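Local coordinates for protein cytochrome P450 CYP260B1 (Sorangium cellulosum, PDB 5HIW) that is a bacterial haem protein of the cytochrome P450 family, built on the mainly helical P450 fold around a buried iron protoporphyrin IX, at residues V168-A171 and E172-A176. Residues are numbered along the deposited sequence; the frame is centred on the assembly and turned at random. Where two conformers were deposited one is given.
Sequences VVVA and EGRSA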
ATOM      1  N   VAL A 168      -5.126  23.371  10.091  1.00 52.45           N
ATOM      2  CA  VAL A 168      -6.151  23.598   9.042  1.00 52.13           C
ATOM      3  C   VAL A 168      -6.376  22.312   8.236  1.00 47.53           C
ATOM      4  O   VAL A 168      -7.505  21.925   7.960  1.00 48.36           O
ATOM      5  CB  VAL A 168      -5.830  24.750   8.030  1.00 53.82           C
ATOM      6  CG1 VAL A 168      -4.564  24.485   7.208  1.00 55.04           C
ATOM      7  CG2 VAL A 168      -7.010  24.958   7.079  1.00 53.42           C
ATOM      8  N   VAL A 169      -5.280  21.667   7.878  1.00 44.11           N
ATOM      9  CA  VAL A 169      -5.318  20.494   7.060  1.00 45.19           C
ATOM     10  C   VAL A 169      -5.955  19.351   7.840  1.00 41.55           C
ATOM     11  O   VAL A 169      -6.774  18.627   7.300  1.00 39.99           O
ATOM     12  CB  VAL A 169      -3.904  20.082   6.636  1.00 42.50           C
ATOM     13  CG1 VAL A 169      -3.965  18.733   5.963  1.00 41.82           C
ATOM     14  CG2 VAL A 169      -3.300  21.128   5.714  1.00 46.82           C
ATOM     15  N   VAL A 170      -5.559  19.209   9.109  1.00 39.19           N
ATOM     16  CA  VAL A 170      -6.192  18.235  10.032  1.00 37.19           C
ATOM     17  C   VAL A 170      -7.676  18.508  10.137  1.00 39.92           C
ATOM     18  O   VAL A 170      -8.500  17.580  10.013  1.00 37.63           O
ATOM     19  CB  VAL A 170      -5.530  18.258  11.445  1.00 41.03           C
ATOM     20  CG1 VAL A 170      -6.275  17.318  12.436  1.00 39.69           C
ATOM     21  CG2 VAL A 170      -4.082  17.847  11.323  1.00 42.24           C
ATOM     22  N   ALA A 171      -8.010  19.799  10.340  1.00 39.45           N
ATOM     23  CA  ALA A 171      -9.401  20.239  10.377  1.00 43.40           C
ATOM     24  C   ALA A 171     -10.145  19.879   9.081  1.00 35.31           C
ATOM     25  O   ALA A 171     -11.301  19.446   9.142  1.00 34.19           O
ATOM     26  CB  ALA A 171      -9.492  21.744  10.645  1.00 43.87           C
ATOM     27  N   GLU A 172      -9.494  20.049   7.927  1.00 32.62           N
ATOM     28  CA  GLU A 172     -10.140  19.630   6.664  1.00 35.78           C
ATOM     29  C   GLU A 172     -10.291  18.086   6.555  1.00 35.36           C
ATOM     30  O   GLU A 172     -11.363  17.597   6.178  1.00 32.74           O
ATOM     31  CB  GLU A 172      -9.451  20.204   5.431  1.00 37.97           C
ATOM     32  CG  GLU A 172     -10.081  21.556   5.068  1.00 45.23           C
ATOM     33  CD  GLU A 172      -9.112  22.495   4.402  1.00 51.59           C
ATOM     34  OE1 GLU A 172      -8.217  21.995   3.676  1.00 55.10           O
ATOM     35  OE2 GLU A 172      -9.232  23.730   4.607  1.00 54.60           O
ATOM     36  N   GLY A 173      -9.237  17.354   6.943  1.00 32.61           N
ATOM     37  CA  GLY A 173      -9.364  15.894   7.179  1.00 34.02           C
ATOM     38  C   GLY A 173     -10.552  15.509   8.045  1.00 33.47           C
ATOM     39  O   GLY A 173     -11.339  14.617   7.673  1.00 31.62           O
ATOM     40  N   ARG A 174     -10.728  16.236   9.167  1.00 36.23           N
ATOM     41  CA  ARG A 174     -11.788  15.948  10.134  0.50 38.43           C
ATOM     42  C   ARG A 174     -13.156  16.157   9.508  1.00 35.75           C
ATOM     43  O   ARG A 174     -14.070  15.335   9.699  1.00 37.01           O
ATOM     44  CB  ARG A 174     -11.597  16.819  11.402  0.50 41.62           C
ATOM     45  CG  ARG A 174     -11.752  16.112  12.754  0.50 44.87           C
ATOM     46  CD  ARG A 174     -11.189  16.960  13.901  0.50 43.68           C
ATOM     47  NE  ARG A 174     -11.333  18.392  13.632  0.50 41.25           N
ATOM     48  CZ  ARG A 174     -10.380  19.307  13.784  0.50 38.54           C
ATOM     49  NH1 ARG A 174      -9.185  18.977  14.242  0.50 37.94           N
ATOM     50  NH2 ARG A 174     -10.635  20.569  13.500  0.50 36.60           N
ATOM     51  N   SER A 175     -13.304  17.231   8.733  1.00 35.64           N
ATOM     52  CA  SER A 175     -14.596  17.471   8.091  1.00 36.46           C
ATOM     53  C   SER A 175     -14.928  16.433   7.004  1.00 30.06           C
ATOM     54  O   SER A 175     -16.123  15.987   6.818  1.00 28.78           O
ATOM     55  CB  SER A 175     -14.694  18.906   7.505  1.00 43.21           C
ATOM     56  OG  SER A 175     -13.467  19.299   6.875  1.00 47.56           O
ATOM     57  N   ALA A 176     -13.885  16.073   6.248  1.00 30.71           N
ATOM     58  CA  ALA A 176     -14.062  15.114   5.147  1.00 30.68           C
ATOM     59  C   ALA A 176     -14.431  13.780   5.736  1.00 28.78           C
ATOM     60  O   ALA A 176     -15.259  13.061   5.206  1.00 26.05           O
ATOM     61  CB  ALA A 176     -12.782  15.016   4.312  1.00 28.19           C
TER
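Arg-174, in one of its two deposited conformers, folds its guanidinium back along the helix over Ala-171, about one turn earlier. NH2 comes to 3.3 Å from Ala-171 CB, and Ala-171 CA sits 3.4 Å above the guanidinium plane, displaced toward its rim. The outer nitrogen NH1 lies 3.8 Å from Val-170 CG1. The chain bends at chi3 (32°), which helps turn the guanidinium back toward the start of the helix. On a different side of the helix, Glu-172 runs side by side with Val-168, and its OE2 lies 3.5 Å from Val-168 CG2, a van der Waals approach. Ser-175 has its hydroxyl between the backbone N and the carbonyl carbon (chi1 41°), near two carbonyl oxygens of the preceding turn: Glu-172 O at 2.8 Å and Ala-171 O at 3.1 Å from OG, with the single proton not assigned to either.

Beneath these side chains run consecutive i to i+4 backbone hydrogen bonds, which define an alpha-helix: the amides of Glu-172, Gly-173, Arg-174 and Ser-175 donate to the carbonyls of Val-168, Val-169, Val-170 and Ala-171. This is the first part of helix 167-191, where Asp-166 OD1 makes weak hydrogen bonds to the amides of Val-168 and Val-169. Val-169 and Ala-176 face helix 147-162, touching Arg-159 and Leu-153 respectively. Buried Val-169, Gly-173 and Ala-176 against exposed Glu-172, Arg-174 and Ser-175 are consistent with a partly amphipathic turn, on which the guanidinium lays a face over Ala-171 while the carboxylate meets Val-168 through one oxygen, both apolar approaches.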